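Local coordinates for protein LacI family sugar-binding transcriptional regulator (Enterococcus faecalis V583, PDB 4RK0) that binds ribose in the cleft between two lobes and, as a member of the LacI family, probably represses transcription by binding regulatory DNA, at residues A[14-18]-A[42-46]; A[67-72]-A[90-96]; A[74-80]-A[96-100]; A[101-107]-A[254-260]; A[113-117]-A[146-151]. The contacts are given in a common frame with arbitrary orientation. Where two conformers were deposited one is given. Numbering follows the deposited sequence.

Contact 1: A[14-18]-A[42-46]; sequences VPDIT and LCNAD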
# COMPACT_ATOMS: atom_id res chain seq x y z
N VAL A 14 -0.76 7.60 11.29
CA VAL A 14 0.37 6.75 10.90
C VAL A 14 1.36 7.57 10.06
O VAL A 14 0.99 8.60 9.52
CB VAL A 14 -0.10 5.53 10.09
CG1 VAL A 14 -0.98 4.66 10.97
CG2 VAL A 14 -0.86 5.97 8.88
N PRO A 15 2.60 7.09 9.93
CA PRO A 15 3.61 7.78 9.16
C PRO A 15 3.27 7.91 7.70
O PRO A 15 3.54 8.95 7.12
CB PRO A 15 4.86 6.90 9.36
CG PRO A 15 4.65 6.25 10.68
CD PRO A 15 3.17 5.98 10.73
N ASP A 16 2.70 6.86 7.10
CA ASP A 16 2.30 6.87 5.71
C ASP A 16 1.34 5.72 5.43
O ASP A 16 1.14 4.86 6.28
CB ASP A 16 3.51 6.81 4.78
CG ASP A 16 4.15 5.44 4.77
OD1 ASP A 16 3.44 4.45 4.48
OD2 ASP A 16 5.35 5.36 5.06
N ILE A 17 0.74 5.71 4.25
CA ILE A 17 -0.12 4.59 3.85
C ILE A 17 0.39 3.87 2.61
O ILE A 17 -0.21 2.90 2.15
CB ILE A 17 -1.57 5.05 3.62
CG1 ILE A 17 -1.65 6.25 2.65
CG2 ILE A 17 -2.20 5.41 4.96
CD1 ILE A 17 -3.01 6.43 2.02
N THR A 18 1.49 4.33 2.07
CA THR A 18 2.06 3.72 0.88
C THR A 18 2.93 2.52 1.23
O THR A 18 3.12 1.64 0.39
CB THR A 18 2.91 4.70 0.10
OG1 THR A 18 3.84 5.32 0.98
CG2 THR A 18 2.04 5.77 -0.52
N LEU A 42 -8.60 9.09 9.01
CA LEU A 42 -7.26 8.73 8.60
C LEU A 42 -6.38 9.96 8.52
O LEU A 42 -6.70 10.92 7.81
CB LEU A 42 -7.28 8.04 7.24
CG LEU A 42 -5.88 7.65 6.77
CD1 LEU A 42 -5.31 6.51 7.58
CD2 LEU A 42 -5.96 7.31 5.30
N CYS A 43 -5.25 9.87 9.18
CA CYS A 43 -4.25 10.92 9.14
C CYS A 43 -2.87 10.31 8.93
O CYS A 43 -2.22 9.86 9.86
CB CYS A 43 -4.27 11.68 10.45
SG CYS A 43 -3.03 13.03 10.56
N ASN A 44 -2.40 10.33 7.70
CA ASN A 44 -1.03 9.90 7.47
C ASN A 44 -0.16 11.13 7.40
O ASN A 44 -0.42 12.08 6.65
CB ASN A 44 -0.88 9.01 6.23
CG ASN A 44 -1.68 9.50 5.07
OD1 ASN A 44 -2.91 9.52 5.12
ND2 ASN A 44 -0.99 9.89 4.00
N ALA A 45 0.89 11.09 8.20
CA ALA A 45 1.68 12.27 8.47
C ALA A 45 2.44 12.78 7.25
O ALA A 45 2.67 13.98 7.11
CB ALA A 45 2.63 11.99 9.62
N ASP A 46 2.81 11.87 6.34
CA ASP A 46 3.60 12.23 5.15
C ASP A 46 2.89 13.25 4.25
O ASP A 46 3.55 14.03 3.56
CB ASP A 46 3.99 10.99 4.33
CG ASP A 46 2.80 10.36 3.63
OD1 ASP A 46 1.83 9.99 4.32
OD2 ASP A 46 2.80 10.25 2.40
O HOH W 1 1.56 7.77 2.43

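Contact 2: A[67-72]-A[90-96]; sequences FVIASS and FIVLDQK. With RIB (alpha-D-ribofuranose), chain E.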
# COMPACT_ATOMS: atom_id res chain seq x y z
N PHE A 67 -8.05 7.87 19.81
CA PHE A 67 -6.92 8.02 18.87
C PHE A 67 -5.97 6.83 18.92
O PHE A 67 -5.56 6.40 19.99
CB PHE A 67 -6.06 9.27 19.17
CG PHE A 67 -6.62 10.56 18.63
CD1 PHE A 67 -6.52 10.85 17.28
CD2 PHE A 67 -7.24 11.48 19.47
CE1 PHE A 67 -7.03 12.05 16.77
CE2 PHE A 67 -7.76 12.67 18.97
CZ PHE A 67 -7.66 12.95 17.62
N VAL A 68 -5.60 6.33 17.74
CA VAL A 68 -4.46 5.41 17.63
C VAL A 68 -3.28 6.24 17.08
O VAL A 68 -3.43 6.83 16.02
CB VAL A 68 -4.77 4.29 16.60
CG1 VAL A 68 -3.59 3.34 16.49
CG2 VAL A 68 -6.04 3.53 16.99
N ILE A 69 -2.15 6.21 17.77
CA ILE A 69 -0.99 7.07 17.47
C ILE A 69 0.23 6.19 17.21
O ILE A 69 0.80 5.59 18.09
CB ILE A 69 -0.71 8.15 18.57
CG1 ILE A 69 -1.96 9.01 18.78
CG2 ILE A 69 0.48 9.01 18.13
CD1 ILE A 69 -1.98 9.86 20.03
N ALA A 70 0.60 6.12 15.93
CA ALA A 70 1.71 5.33 15.50
C ALA A 70 2.88 6.20 15.01
O ALA A 70 3.88 5.65 14.58
CB ALA A 70 1.28 4.39 14.36
N SER A 71 2.73 7.53 15.05
CA SER A 71 3.73 8.48 14.51
C SER A 71 4.37 9.24 15.66
O SER A 71 3.66 9.69 16.56
CB SER A 71 3.04 9.46 13.53
OG SER A 71 3.83 10.61 13.26
N SER A 72 5.69 9.39 15.64
CA SER A 72 6.45 10.17 16.65
C SER A 72 6.30 11.69 16.50
O SER A 72 6.81 12.42 17.33
CB SER A 72 7.94 9.82 16.58
OG SER A 72 8.40 10.06 15.26
N PHE A 90 -6.46 7.11 24.18
CA PHE A 90 -5.56 6.83 23.07
C PHE A 90 -4.66 5.63 23.33
O PHE A 90 -4.58 5.10 24.43
CB PHE A 90 -4.70 8.06 22.77
CG PHE A 90 -3.69 8.37 23.85
CD1 PHE A 90 -4.03 9.15 24.95
CD2 PHE A 90 -2.42 7.85 23.79
CE1 PHE A 90 -3.09 9.40 25.95
CE2 PHE A 90 -1.49 8.10 24.77
CZ PHE A 90 -1.82 8.88 25.87
N ILE A 91 -3.98 5.19 22.28
CA ILE A 91 -3.08 4.08 22.35
C ILE A 91 -1.94 4.35 21.35
O ILE A 91 -2.18 4.96 20.32
CB ILE A 91 -3.81 2.74 22.06
CG1 ILE A 91 -2.88 1.54 22.26
CG2 ILE A 91 -4.45 2.74 20.67
CD1 ILE A 91 -3.67 0.26 22.52
N VAL A 92 -0.73 3.99 21.74
CA VAL A 92 0.48 4.21 20.95
C VAL A 92 1.12 2.88 20.51
O VAL A 92 0.96 1.82 21.11
CB VAL A 92 1.54 5.08 21.69
CG1 VAL A 92 0.91 6.35 22.24
CG2 VAL A 92 2.31 4.32 22.76
N LEU A 93 1.86 2.96 19.42
CA LEU A 93 2.51 1.82 18.89
C LEU A 93 3.52 2.29 17.87
O LEU A 93 3.56 3.48 17.47
CB LEU A 93 1.52 0.87 18.21
CG LEU A 93 0.84 1.37 16.94
CD1 LEU A 93 0.30 0.16 16.14
CD2 LEU A 93 -0.22 2.41 17.19
N ASP A 94 4.32 1.33 17.47
CA ASP A 94 5.24 1.45 16.34
C ASP A 94 6.25 2.58 16.57
O ASP A 94 7.01 2.52 17.55
CB ASP A 94 4.47 1.61 15.04
CG ASP A 94 5.31 1.12 13.84
OD1 ASP A 94 5.75 -0.06 13.86
OD2 ASP A 94 5.61 1.91 12.95
N GLN A 95 6.28 3.58 15.68
CA GLN A 95 7.27 4.68 15.79
C GLN A 95 6.97 5.64 16.91
O GLN A 95 7.83 6.43 17.24
CB GLN A 95 7.35 5.50 14.50
CG GLN A 95 7.69 4.60 13.32
CD GLN A 95 8.01 5.36 12.05
OE1 GLN A 95 8.09 6.58 12.03
NE2 GLN A 95 8.21 4.63 10.98
N LYS A 96 5.75 5.61 17.46
CA LYS A 96 5.45 6.41 18.67
C LYS A 96 5.87 5.69 19.93
O LYS A 96 5.29 4.66 20.29
CB LYS A 96 3.96 6.73 18.77
CG LYS A 96 3.54 7.48 20.04
CD LYS A 96 4.21 8.87 20.13
CE LYS A 96 4.14 9.46 21.54
NZ LYS A 96 5.10 10.59 21.75
O5 RIB E . 8.29 -0.97 7.35
C5 RIB E . 7.84 0.23 7.97
C4 RIB E . 8.58 0.29 9.24
O4 RIB E . 8.37 1.52 9.98
C3 RIB E . 7.97 -0.96 9.85
O3 RIB E . 9.11 -1.81 10.02
C2 RIB E . 7.28 -0.37 11.08
O2 RIB E . 7.56 -1.10 12.25
C1 RIB E . 7.60 1.13 11.13
O1 RIB E . 8.11 1.54 12.39
O HOH W 2 7.16 8.77 13.18

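Contact 3: A[74-80]-A[96-100]; sequences ISNQTIN and KKAEG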
# COMPACT_ATOMS: atom_id res chain seq x y z
N ILE A 74 3.51 13.22 16.87
CA ILE A 74 2.67 13.68 17.99
C ILE A 74 3.49 13.62 19.28
O ILE A 74 3.99 12.56 19.66
CB ILE A 74 1.39 12.86 18.11
CG1 ILE A 74 0.62 12.87 16.78
CG2 ILE A 74 0.52 13.39 19.24
CD1 ILE A 74 -0.05 14.19 16.42
N SER A 75 3.69 14.77 19.94
CA SER A 75 4.59 14.82 21.07
C SER A 75 3.84 14.44 22.33
O SER A 75 2.62 14.62 22.41
CB SER A 75 5.18 16.23 21.24
OG SER A 75 4.17 17.14 21.66
N ASN A 76 4.58 13.93 23.30
CA ASN A 76 4.09 13.69 24.65
C ASN A 76 3.50 14.94 25.27
O ASN A 76 2.47 14.86 25.93
CB ASN A 76 5.19 13.09 25.53
CG ASN A 76 5.58 11.68 25.12
OD1 ASN A 76 4.80 10.99 24.46
ND2 ASN A 76 6.78 11.24 25.50
N GLN A 77 4.11 16.10 25.03
CA GLN A 77 3.57 17.37 25.52
C GLN A 77 2.21 17.62 24.88
O GLN A 77 1.25 17.93 25.56
CB GLN A 77 4.52 18.53 25.23
CG GLN A 77 3.96 19.91 25.56
CD GLN A 77 5.05 20.93 25.77
OE1 GLN A 77 5.99 20.71 26.52
NE2 GLN A 77 4.92 22.08 25.10
N THR A 78 2.13 17.48 23.56
CA THR A 78 0.83 17.66 22.88
C THR A 78 -0.23 16.72 23.44
O THR A 78 -1.39 17.10 23.60
CB THR A 78 0.94 17.43 21.36
OG1 THR A 78 1.76 18.46 20.80
CG2 THR A 78 -0.43 17.47 20.69
N ILE A 79 0.16 15.48 23.72
CA ILE A 79 -0.80 14.49 24.17
C ILE A 79 -1.37 14.88 25.55
O ILE A 79 -2.59 14.85 25.77
CB ILE A 79 -0.14 13.09 24.19
CG1 ILE A 79 -0.08 12.55 22.75
CG2 ILE A 79 -0.90 12.13 25.09
CD1 ILE A 79 0.77 11.31 22.58
N ASN A 80 -0.49 15.29 26.45
CA ASN A 80 -0.89 15.75 27.78
C ASN A 80 -1.85 16.93 27.75
O ASN A 80 -2.87 16.90 28.44
CB ASN A 80 0.35 16.10 28.59
CG ASN A 80 1.28 14.91 28.78
OD1 ASN A 80 0.95 13.77 28.42
ND2 ASN A 80 2.45 15.17 29.33
N LYS A 96 5.75 5.61 17.46
CA LYS A 96 5.45 6.41 18.67
C LYS A 96 5.87 5.69 19.93
O LYS A 96 5.29 4.66 20.29
CB LYS A 96 3.96 6.73 18.77
CG LYS A 96 3.54 7.48 20.04
CD LYS A 96 4.21 8.87 20.13
CE LYS A 96 4.14 9.46 21.54
NZ LYS A 96 5.10 10.59 21.75
N LYS A 97 6.86 6.25 20.61
CA LYS A 97 7.40 5.71 21.82
C LYS A 97 6.43 5.92 23.01
O LYS A 97 5.85 6.98 23.16
CB LYS A 97 8.76 6.35 22.10
CG LYS A 97 9.34 6.14 23.48
CD LYS A 97 9.65 4.68 23.77
CE LYS A 97 10.47 4.57 25.05
NZ LYS A 97 9.92 3.53 25.95
N ALA A 98 6.24 4.87 23.82
CA ALA A 98 5.36 4.93 24.98
C ALA A 98 6.13 5.51 26.16
O ALA A 98 7.25 5.10 26.45
CB ALA A 98 4.85 3.54 25.33
N GLU A 99 5.49 6.45 26.85
CA GLU A 99 6.03 6.93 28.13
C GLU A 99 5.78 5.90 29.26
O GLU A 99 6.62 5.71 30.14
CB GLU A 99 5.49 8.33 28.49
CG GLU A 99 4.06 8.63 28.05
CD GLU A 99 3.75 10.11 28.07
OE1 GLU A 99 3.02 10.58 27.17
OE2 GLU A 99 4.24 10.82 28.98
N GLY A 100 4.64 5.21 29.21
CA GLY A 100 4.30 4.21 30.23
C GLY A 100 3.07 4.54 31.07
O GLY A 100 2.70 3.76 31.95

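Contact 4: A[101-107]-A[254-260]; sequences FSDAVLT and DWEEQTL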
# COMPACT_ATOMS: atom_id res chain seq x y z
N PHE A 101 2.45 5.69 30.81
CA PHE A 101 1.12 6.01 31.35
C PHE A 101 0.08 6.05 30.23
O PHE A 101 -0.68 7.01 30.06
CB PHE A 101 1.17 7.31 32.15
CG PHE A 101 1.81 7.14 33.50
CD1 PHE A 101 3.20 7.06 33.63
CD2 PHE A 101 1.03 7.02 34.65
CE1 PHE A 101 3.79 6.89 34.87
CE2 PHE A 101 1.62 6.85 35.89
CZ PHE A 101 3.00 6.78 36.00
N SER A 102 0.10 5.01 29.42
CA SER A 102 -0.89 4.85 28.40
C SER A 102 -0.89 3.39 27.99
O SER A 102 -0.04 2.59 28.39
CB SER A 102 -0.60 5.74 27.19
OG SER A 102 0.53 5.29 26.48
N ASP A 103 -1.89 3.08 27.19
CA ASP A 103 -1.90 1.84 26.49
C ASP A 103 -0.86 1.90 25.37
O ASP A 103 -0.58 2.97 24.83
CB ASP A 103 -3.29 1.60 25.88
CG ASP A 103 -4.34 1.31 26.93
OD1 ASP A 103 -3.97 0.93 28.05
OD2 ASP A 103 -5.54 1.46 26.62
N ALA A 104 -0.32 0.74 25.03
CA ALA A 104 0.63 0.57 23.91
C ALA A 104 0.69 -0.88 23.45
O ALA A 104 0.61 -1.82 24.24
CB ALA A 104 2.02 1.04 24.31
N VAL A 105 0.85 -1.08 22.15
CA VAL A 105 1.11 -2.44 21.64
C VAL A 105 2.39 -2.41 20.83
O VAL A 105 2.43 -1.73 19.81
CB VAL A 105 -0.02 -2.92 20.74
CG1 VAL A 105 0.16 -4.41 20.48
CG2 VAL A 105 -1.37 -2.64 21.40
N LEU A 106 3.42 -3.11 21.29
CA LEU A 106 4.70 -3.16 20.63
C LEU A 106 4.85 -4.48 19.89
O LEU A 106 4.07 -5.42 20.12
CB LEU A 106 5.81 -3.03 21.66
CG LEU A 106 5.94 -1.62 22.28
CD1 LEU A 106 4.85 -1.36 23.31
CD2 LEU A 106 7.33 -1.42 22.86
N THR A 107 5.83 -4.56 19.00
CA THR A 107 6.29 -5.84 18.56
C THR A 107 7.73 -5.93 18.98
O THR A 107 8.37 -4.92 19.35
CB THR A 107 6.12 -6.05 17.05
OG1 THR A 107 7.01 -5.19 16.35
CG2 THR A 107 4.71 -5.76 16.62
N ASP A 254 -7.04 -0.30 33.60
CA ASP A 254 -5.60 -0.13 33.78
C ASP A 254 -4.89 0.04 32.44
O ASP A 254 -5.34 -0.48 31.43
CB ASP A 254 -4.92 -1.29 34.52
CG ASP A 254 -4.36 -0.87 35.89
OD1 ASP A 254 -4.80 0.17 36.44
OD2 ASP A 254 -3.49 -1.59 36.42
N TRP A 255 -3.77 0.74 32.50
CA TRP A 255 -2.88 0.92 31.36
C TRP A 255 -2.29 -0.42 30.98
O TRP A 255 -1.76 -1.12 31.85
CB TRP A 255 -1.70 1.85 31.74
CG TRP A 255 -2.09 3.17 32.28
CD1 TRP A 255 -1.77 3.67 33.52
CD2 TRP A 255 -2.85 4.18 31.63
NE1 TRP A 255 -2.29 4.92 33.67
CE2 TRP A 255 -2.99 5.25 32.53
CE3 TRP A 255 -3.48 4.27 30.38
CZ2 TRP A 255 -3.67 6.40 32.21
CZ3 TRP A 255 -4.17 5.41 30.06
CH2 TRP A 255 -4.26 6.47 30.97
N GLU A 256 -2.34 -0.76 29.70
CA GLU A 256 -1.90 -2.06 29.24
C GLU A 256 -0.86 -1.88 28.14
O GLU A 256 -1.06 -1.11 27.21
CB GLU A 256 -3.10 -2.87 28.74
CG GLU A 256 -2.81 -4.36 28.59
CD GLU A 256 -4.07 -5.22 28.51
OE1 GLU A 256 -5.21 -4.69 28.48
OE2 GLU A 256 -3.91 -6.46 28.49
N GLU A 257 0.25 -2.58 28.28
CA GLU A 257 1.28 -2.55 27.27
C GLU A 257 1.71 -3.98 26.92
O GLU A 257 2.37 -4.66 27.71
CB GLU A 257 2.42 -1.62 27.72
CG GLU A 257 3.78 -2.25 27.99
CD GLU A 257 4.88 -1.21 28.02
OE1 GLU A 257 4.60 -0.04 28.40
OE2 GLU A 257 6.03 -1.56 27.66
N GLN A 258 1.30 -4.44 25.74
CA GLN A 258 1.64 -5.78 25.25
C GLN A 258 2.72 -5.74 24.18
O GLN A 258 2.77 -4.81 23.41
CB GLN A 258 0.43 -6.42 24.58
CG GLN A 258 -0.86 -6.37 25.35
CD GLN A 258 -1.92 -7.21 24.68
OE1 GLN A 258 -1.61 -8.15 23.94
NE2 GLN A 258 -3.19 -6.89 24.93
N THR A 259 3.54 -6.78 24.14
CA THR A 259 4.49 -6.99 23.06
C THR A 259 4.15 -8.25 22.27
O THR A 259 4.11 -9.33 22.83
CB THR A 259 5.90 -7.11 23.63
OG1 THR A 259 6.18 -5.91 24.34
CG2 THR A 259 6.94 -7.29 22.53
N LEU A 260 3.93 -8.11 20.96
CA LEU A 260 3.69 -9.25 20.08
C LEU A 260 5.02 -9.77 19.54
O LEU A 260 5.96 -8.97 19.24
CB LEU A 260 2.74 -8.87 18.94
CG LEU A 260 1.37 -8.29 19.31
CD1 LEU A 260 0.52 -8.10 18.07
CD2 LEU A 260 0.61 -9.16 20.30

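Contact 5: A[113-117]-A[146-151]; sequences GQLAA and GFCSVY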
# COMPACT_ATOMS: atom_id res chain seq x y z
N GLY A 113 15.95 -8.15 15.68
CA GLY A 113 17.31 -7.83 15.32
C GLY A 113 18.26 -8.95 15.66
O GLY A 113 19.17 -9.25 14.88
N GLN A 114 18.03 -9.59 16.81
CA GLN A 114 18.79 -10.78 17.20
C GLN A 114 18.64 -11.93 16.18
O GLN A 114 19.59 -12.56 15.82
CB GLN A 114 18.33 -11.27 18.56
CG GLN A 114 18.80 -10.38 19.69
CD GLN A 114 18.55 -11.01 21.05
OE1 GLN A 114 17.63 -11.80 21.23
NE2 GLN A 114 19.37 -10.65 22.02
N LEU A 115 17.42 -12.16 15.70
CA LEU A 115 17.19 -13.26 14.76
C LEU A 115 17.86 -13.00 13.43
O LEU A 115 18.38 -13.93 12.82
CB LEU A 115 15.70 -13.41 14.50
CG LEU A 115 14.89 -14.01 15.63
CD1 LEU A 115 13.39 -13.94 15.34
CD2 LEU A 115 15.32 -15.43 15.91
N ALA A 116 17.88 -11.73 13.02
CA ALA A 116 18.51 -11.33 11.77
C ALA A 116 20.01 -11.55 11.86
O ALA A 116 20.61 -12.18 10.99
CB ALA A 116 18.16 -9.85 11.46
N ALA A 117 20.60 -11.08 12.95
CA ALA A 117 22.00 -11.37 13.25
C ALA A 117 22.32 -12.86 13.27
O ALA A 117 23.34 -13.25 12.74
CB ALA A 117 22.38 -10.74 14.57
N GLY A 146 19.27 -4.90 19.09
CA GLY A 146 19.19 -6.36 19.20
C GLY A 146 20.20 -7.05 18.30
O GLY A 146 20.83 -8.05 18.68
N PHE A 147 20.36 -6.53 17.09
CA PHE A 147 21.36 -7.05 16.16
C PHE A 147 22.76 -7.06 16.81
O PHE A 147 23.46 -8.08 16.80
CB PHE A 147 21.33 -6.25 14.88
CG PHE A 147 22.16 -6.81 13.78
CD1 PHE A 147 23.51 -6.50 13.68
CD2 PHE A 147 21.59 -7.67 12.83
CE1 PHE A 147 24.27 -7.03 12.67
CE2 PHE A 147 22.36 -8.19 11.81
CZ PHE A 147 23.70 -7.88 11.73
N CYS A 148 23.15 -5.93 17.39
CA CYS A 148 24.51 -5.82 17.96
C CYS A 148 24.62 -6.53 19.32
O CYS A 148 25.72 -6.78 19.80
CB CYS A 148 24.93 -4.36 18.06
SG CYS A 148 24.96 -3.59 16.41
N SER A 149 23.50 -6.89 19.93
CA SER A 149 23.53 -7.65 21.19
C SER A 149 24.14 -9.06 21.03
O SER A 149 24.65 -9.63 22.01
CB SER A 149 22.14 -7.74 21.81
OG SER A 149 21.33 -8.70 21.16
N VAL A 150 24.09 -9.61 19.81
CA VAL A 150 24.56 -10.97 19.55
C VAL A 150 25.60 -11.10 18.45
O VAL A 150 26.32 -12.10 18.40
CB VAL A 150 23.42 -11.93 19.19
CG1 VAL A 150 22.45 -12.03 20.36
CG2 VAL A 150 22.71 -11.50 17.91
N TYR A 151 25.71 -10.09 17.58
CA TYR A 151 26.68 -10.12 16.48
C TYR A 151 27.97 -9.45 16.90
O TYR A 151 27.98 -8.27 17.24
CB TYR A 151 26.11 -9.43 15.25
CG TYR A 151 26.85 -9.77 13.98
CD1 TYR A 151 26.53 -10.91 13.24
CD2 TYR A 151 27.85 -8.95 13.50
CE1 TYR A 151 27.20 -11.21 12.06
CE2 TYR A 151 28.53 -9.25 12.33
CZ TYR A 151 28.21 -10.39 11.63
OH TYR A 151 28.91 -10.64 10.48

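Contact 1: A[14-18]-A[42-46]
Val14 is the last residue of strand 9-14, and it pairs in parallel with Asn44, the last residue of strand 39-44. Its N donates to Cys43 O at 3.0 Å and its O accepts from Ala45 N at 2.8 Å, so the bonds straddle Asn44; Asn44 CA adds a CA-H...O contact to Val14 O at 3.2 Å. Pro15 continues the ladder after the strand pairing has ended: Asp46 N reaches Pro15 O at 3.1 Å, just where 42-46 curls into a 3-10 turn. Both segments thus leave the C-terminal ends of parallel strands in the mixed sheet of the N-terminal, periplasmic-binding-protein-like lobe, the side from which loops run to the sugar cleft. Pro15 turns away from 42-46 and packs on Gln95 of the ribose pocket. Asp16 brings CA to 3.4 Å and CB to 3.6 Å from Asp46 OD1, while its own OD1 accepts from Asn19 N, just ahead of helix 20-35. Ile17 points toward the strand, its CG2 4.2 Å from Leu42 CD1. Its N donates to water 1 at 2.9 Å, and that water gives a weak hydrogen bond to Asp46 OD2 at 2.8 Å. Asn44 ND2 holds Asp46 OD1 at 2.8 Å; beyond them lies the second subunit, whose Arg27 forms a salt bridge with Asp46 and whose Glu30 accepts from Asn44 ND2.

Contact 2: A[67-72]-A[90-96]
A type II' turn, Leu93 to Lys96, carries two ribose-binding residues, Asp94 and Gln95, into the pocket; Asp94 sits at phi 60°, psi -121°, and Lys96 N closes the turn on Leu93 O at 3.1 Å. Behind it, 67-69 and 90-93 are the neighbouring parallel strands of a beta-alpha-beta unit whose crossover is helix 76-86. The ladder runs Ile91 N to Phe67 O (3.0 Å), Ile69 N to Ile91 O (2.8 Å) and Leu93 N to Ile69 O (3.1 Å), with a weak Gln95 N to Ala70 O bond (3.4 Å) farther along. Phe67, Ile69, Phe90 and Val92 share one face; helix 76-86 covers the first three, and Val92 packs on Ala98. Val68 and Ile91 face helix 233-249, and Val68 CG1 meets Leu93 CD2 at 3.6 Å. Ribose O2 donates to Asp94 OD1 at 2.6 Å and Gln95 NE2 donates to ribose O4 at 3.3 Å. Water 2 donates to Gln95 OE1 at 2.6 Å and accepts from Ser72 N at 2.9 Å.

Contact 3: A[74-80]-A[96-100]
Lys96, Glu99 and Asn76 make most of this contact, and Lys96 is its centre. The lysine reaches the start of helix 76-86 with its side chain, bent at chi2 (62°, p) and otherwise trans, and its NZ donates to both Ile74 O at 3.1 Å and Asn76 OD1 at 2.8 Å. On the way its CE passes 4.0 Å from Ile79 CD1, so the aliphatic part rests on an apolar side chain while the ammonium group meets oxygens. Those oxygens flank Ser75, the N-cap: Ser75 OG accepts from Thr78 N at 2.8 Å, and the first helical bond follows from Ile79 N to Ser75 O at 2.9 Å. In this beta-alpha-beta unit of the N-terminal lobe, the lysine therefore ties the loop after strand 90-93 back to the beginning of the crossover helix. Glu99 comes toward the same helix. Its OE1 lies 3.3 Å from Asn76 OD1, two acceptors that make no bond; its charge is matched by a salt bridge to Arg84, one of whose nitrogens also donates to Asn80 OD1. Glu99 is exposed and poorly ordered, and Gly100 beside it has phi 116°, where a CB would strike the preceding carbonyl.

Contact 4: A[101-107]-A[254-260]
Trp255, at chi1 -55° (m), lays its indole along the backbone that leads into strand 103-107, with CE3 3.3 Å from Ser102 CA and Phe101 O and Ser102 N over one ring face. Phe101, also m but poorly ordered, turns its edge to the indole's face: an offset edge-to-face pair, the Phe101 ring centroid 5.9 Å from that of the Trp255 five-membered ring, planes at 67°. Asp103, at chi1 -70° (m), swings OD1 to accept from Glu256 N at 2.9 Å. From there the backbones form a parallel ladder, opening with Ala104 N to Glu256 O (3.0 Å) and ending with Leu260 N to Leu106 O (2.8 Å). Val105 (t) brings CG1 to 4.2 Å from Leu260 CG; Thr107 (p) has OG1 bonded to Gln231 of the ribose pocket. As in the periplasmic-binding-protein-like fold, strand 257-265 returns after the second lobe to this sheet, where 103-107 is flanked by it and 90-93; helix 233-249 packs on the Val105 face and sends Arg247 to a salt bridge with Asp103.

Contact 5: A[113-117]-A[146-151]
Two glycines let helices 109-122 and 138-150 of the periplasmic-binding-protein-like fold come together almost backbone to backbone, their local axes 7.0 Å apart and crossing at -49°. Gly113 C lies 3.8 Å from Gly146 C, and Gly113 O takes a CA-H...O contact from Phe147 CA at 3.4 Å. A CB on Gly113 would clash with Phe147 N, so the hollow at this position is what admits the second helix. One turn on, the small bump is Ala117: its methyl sits in a pocket of Phe147, Val150 and Tyr151, with CB 3.4 Å from Val150 CG2, 4.0 Å from Tyr151 CB and 3.9 Å from the Phe147 ring centroid, a CH-pi contact over the ring face. Phe147 itself fills the space between Ala117 and strand 127-132, reaching Val128 and Val130. At the more open side, Gln114 extends over Gly146, its CG 3.3 Å from Gly146 O. Gln114 NE2 then donates to Ser149 OG at 2.9 Å, and Ser149 OG to Gly146 O at 2.6 Å.

In the fold
From the N terminus, contact 1 closes the first loop, joining strands 9-14 and 39-44 around helix 20-35 and meeting the second subunit. Contact 2 opens later and touches it through Pro15, Gln95 and Ala70. Contact 3 crosses contact 2, and they share Lys96: one pairs strands 66-69 and 90-93, the other ties the intervening helix to the loop beyond. Contact 4 adds strand 103-107 beside 90-93, and closes a loop of 146 residues by pairing it with 257-265. Contact 5 falls within that loop, joining helices 109-122 and 138-150 of the other lobe. Contacts 1, 2 and 4 all lie in one mixed sheet, with ribose beyond the C-terminal ends of its parallel strands.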